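PDB 1G0D: protein-glutamine gamma-glutamyltransferase 2 from Pagrus major, which catalyses, in the presence of calcium, the cross-linking of proteins by joining peptide-bound glutamines to lysine side chains or other primary amines. Local coordinates for residues S298-D303 / T357-S362. Sequence-based numbering, arbitrary orientation.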
ATOM      1  N   SER A 298       0.530  14.789   5.563  1.00 15.66           N
ATOM      2  CA  SER A 298       0.002  13.845   6.522  1.00 15.16           C
ATOM      3  C   SER A 298       0.257  14.125   7.976  1.00 16.65           C
ATOM      4  O   SER A 298       1.384  14.114   8.412  1.00 20.65           O
ATOM      5  CB  SER A 298       0.567  12.480   6.222  1.00 16.48           C
ATOM      6  OG  SER A 298      -0.478  11.628   5.812  1.00 23.63           O
ATOM      7  N   ALA A 299      -0.791  14.342   8.748  1.00 18.22           N
ATOM      8  CA  ALA A 299      -0.604  14.563  10.176  1.00 13.41           C
ATOM      9  C   ALA A 299      -0.378  13.247  10.940  1.00 12.63           C
ATOM     10  O   ALA A 299      -1.031  12.967  11.955  1.00 11.78           O
ATOM     11  CB  ALA A 299      -1.786  15.283  10.741  1.00 13.01           C
ATOM     12  N   HIS A 300       0.573  12.449  10.471  1.00 13.18           N
ATOM     13  CA  HIS A 300       0.879  11.184  11.141  1.00 15.78           C
ATOM     14  C   HIS A 300       1.532  11.366  12.512  1.00 19.06           C
ATOM     15  O   HIS A 300       1.226  10.663  13.478  1.00 20.84           O
ATOM     16  CB  HIS A 300       1.825  10.360  10.294  1.00  7.16           C
ATOM     17  CG  HIS A 300       1.992   8.975  10.804  1.00 12.73           C
ATOM     18  ND1 HIS A 300       0.939   8.085  10.884  1.00 14.84           N
ATOM     19  CD2 HIS A 300       3.076   8.321  11.278  1.00 12.43           C
ATOM     20  CE1 HIS A 300       1.371   6.942  11.387  1.00 13.39           C
ATOM     21  NE2 HIS A 300       2.664   7.059  11.635  1.00 12.66           N
ATOM     22  N   ASP A 301       2.481  12.298  12.525  1.00 26.42           N
ATOM     23  CA  ASP A 301       3.327  12.722  13.653  1.00 29.36           C
ATOM     24  C   ASP A 301       2.625  13.132  14.941  1.00 29.09           C
ATOM     25  O   ASP A 301       3.139  12.939  16.038  1.00 31.57           O
ATOM     26  CB  ASP A 301       4.107  13.935  13.192  1.00 38.17           C
ATOM     27  CG  ASP A 301       3.189  14.986  12.523  1.00 44.36           C
ATOM     28  OD1 ASP A 301       2.885  14.815  11.326  1.00 44.71           O
ATOM     29  OD2 ASP A 301       2.762  15.975  13.182  1.00 51.08           O
ATOM     30  N   VAL A 302       1.478  13.767  14.749  1.00 28.16           N
ATOM     31  CA  VAL A 302       0.606  14.328  15.768  1.00 23.51           C
ATOM     32  C   VAL A 302       0.105  13.339  16.855  1.00 24.08           C
ATOM     33  O   VAL A 302      -0.319  13.727  17.957  1.00 19.59           O
ATOM     34  CB  VAL A 302      -0.528  15.052  14.971  1.00 21.69           C
ATOM     35  CG1 VAL A 302      -1.886  14.592  15.368  1.00 22.15           C
ATOM     36  CG2 VAL A 302      -0.342  16.530  15.084  1.00 20.33           C
ATOM     37  N   ASP A 303       0.176  12.047  16.555  1.00 26.74           N
ATOM     38  CA  ASP A 303      -0.262  11.065  17.524  1.00 26.16           C
ATOM     39  C   ASP A 303      -1.698  11.308  18.015  1.00 26.94           C
ATOM     40  O   ASP A 303      -1.980  11.420  19.218  1.00 27.64           O
ATOM     41  CB  ASP A 303       0.685  11.056  18.701  1.00 25.21           C
ATOM     42  CG  ASP A 303       0.607   9.773  19.481  1.00 29.64           C
ATOM     43  OD1 ASP A 303       0.763   8.691  18.853  1.00 27.24           O
ATOM     44  OD2 ASP A 303       0.381   9.849  20.717  1.00 30.41           O
ATOM     45  N   THR A 357       1.396   1.087   9.011  1.00 20.97           N
ATOM     46  CA  THR A 357       2.388   1.919   9.654  1.00 17.51           C
ATOM     47  C   THR A 357       1.991   2.156  11.100  1.00 16.78           C
ATOM     48  O   THR A 357       0.932   2.739  11.382  1.00 18.06           O
ATOM     49  CB  THR A 357       2.518   3.251   8.949  1.00 17.22           C
ATOM     50  OG1 THR A 357       2.817   3.039   7.556  1.00 24.44           O
ATOM     51  CG2 THR A 357       3.639   4.047   9.578  1.00 14.63           C
ATOM     52  N   PRO A 358       2.840   1.706  12.041  1.00 14.41           N
ATOM     53  CA  PRO A 358       2.498   1.895  13.452  1.00 15.83           C
ATOM     54  C   PRO A 358       2.257   3.349  13.789  1.00 16.11           C
ATOM     55  O   PRO A 358       2.788   4.251  13.137  1.00 13.75           O
ATOM     56  CB  PRO A 358       3.687   1.271  14.220  1.00 10.13           C
ATOM     57  CG  PRO A 358       4.317   0.299  13.226  1.00 10.04           C
ATOM     58  CD  PRO A 358       4.135   1.009  11.880  1.00 13.32           C
ATOM     59  N   GLN A 359       1.419   3.564  14.793  1.00 21.60           N
ATOM     60  CA  GLN A 359       1.088   4.900  15.213  1.00 25.12           C
ATOM     61  C   GLN A 359       2.201   5.440  16.025  1.00 29.40           C
ATOM     62  O   GLN A 359       2.771   4.755  16.886  1.00 30.99           O
ATOM     63  CB  GLN A 359      -0.185   4.963  16.031  1.00 23.76           C
ATOM     64  CG  GLN A 359      -0.614   6.421  16.251  1.00 33.81           C
ATOM     65  CD  GLN A 359      -0.658   7.334  14.969  1.00 32.15           C
ATOM     66  OE1 GLN A 359      -1.398   7.059  14.008  1.00 30.42           O
ATOM     67  NE2 GLN A 359       0.120   8.440  14.989  1.00 28.75           N
ATOM     68  N   GLU A 360       2.505   6.692  15.697  1.00 34.77           N
ATOM     69  CA  GLU A 360       3.559   7.483  16.297  1.00 40.51           C
ATOM     70  C   GLU A 360       4.072   7.085  17.681  1.00 39.66           C
ATOM     71  O   GLU A 360       5.122   6.447  17.810  1.00 38.25           O
ATOM     72  CB  GLU A 360       3.130   8.966  16.297  1.00 43.66           C
ATOM     73  CG  GLU A 360       3.493   9.694  14.998  1.00 51.47           C
ATOM     74  CD  GLU A 360       4.951  10.168  14.947  1.00 53.73           C
ATOM     75  OE1 GLU A 360       5.661  10.059  15.972  1.00 58.78           O
ATOM     76  OE2 GLU A 360       5.383  10.656  13.880  1.00 55.04           O
ATOM     77  N   LEU A 361       3.289   7.413  18.701  1.00 39.56           N
ATOM     78  CA  LEU A 361       3.731   7.202  20.043  1.00 41.91           C
ATOM     79  C   LEU A 361       3.517   5.971  20.955  1.00 44.19           C
ATOM     80  O   LEU A 361       3.379   6.116  22.170  1.00 42.92           O
ATOM     81  CB  LEU A 361       3.423   8.506  20.770  1.00 45.28           C
ATOM     82  CG  LEU A 361       4.361   9.690  20.387  1.00 49.20           C
ATOM     83  CD1 LEU A 361       5.312   9.345  19.242  1.00 50.40           C
ATOM     84  CD2 LEU A 361       3.540  10.917  19.999  1.00 52.27           C
ATOM     85  N   SER A 362       3.463   4.774  20.369  1.00 49.51           N
ATOM     86  CA  SER A 362       3.465   3.496  21.127  1.00 57.95           C
ATOM     87  C   SER A 362       4.307   2.775  20.133  1.00 58.10           C
ATOM     88  O   SER A 362       3.797   2.220  19.149  1.00 58.59           O
ATOM     89  CB  SER A 362       2.129   2.787  21.254  1.00 64.78           C
ATOM     90  OG  SER A 362       2.219   1.893  22.373  1.00 70.40           O
TER
HETATM   91  O   HOH W   1       1.373   7.776  23.332  1.00 66.07           O
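Gln359 NE2 lies over one face of the His300 imidazole, shifted toward its rim, with the ring and amide planes turned 45° apart. At the edge, in the ring plane, lies the carbonyl oxygen of Pro358, and His300 NE2 gives Pro358 O a weak, bent hydrogen bond of 3.2 Å. Thr357 comes in obliquely, its CG2 3.8 Å from His300 NE2. Glu360 passes the ring at a slant, its carboxylate plane 51° from the imidazole's, and Glu360 OE2 reaches Asp301 CB at 3.6 Å. The Gln359 chain bends at chi2; its NE2 donates to the backbone oxygen of His300 at 2.9 Å, though that oxygen's place is less certain. His300 ND1 is taken up by Glu393 of helix 387-395, and the ring also meets Trp329 edge-to-face.

Residues 298-303 leave edge strand 290-298 of the catalytic core's four-stranded antiparallel sheet and form a type I turn from His300 to Asp303; residues 357-362 follow strand 350-355, which ends in the triad residue Asp355. Thr357 touches both Cys272 and His332 of that Cys-His-Asp triad, and the His300 ring meets the ring of His332, so this contact borders the active site.

Farther out, Asp303 OD1 accepts the amide of Leu361 at 2.8 Å and 160°, the N-H arriving from above the carboxylate plane. Asp303 CG stands anti to its own nitrogen, and Leu361 CB packs 3.3 Å from that carbon. An alanine at Asp303 would probably leave the Leu361 amide without this acceptor and open a gap beside Leu361 CB. One water donates to Leu361 O and, weakly, to Asp303 OD2.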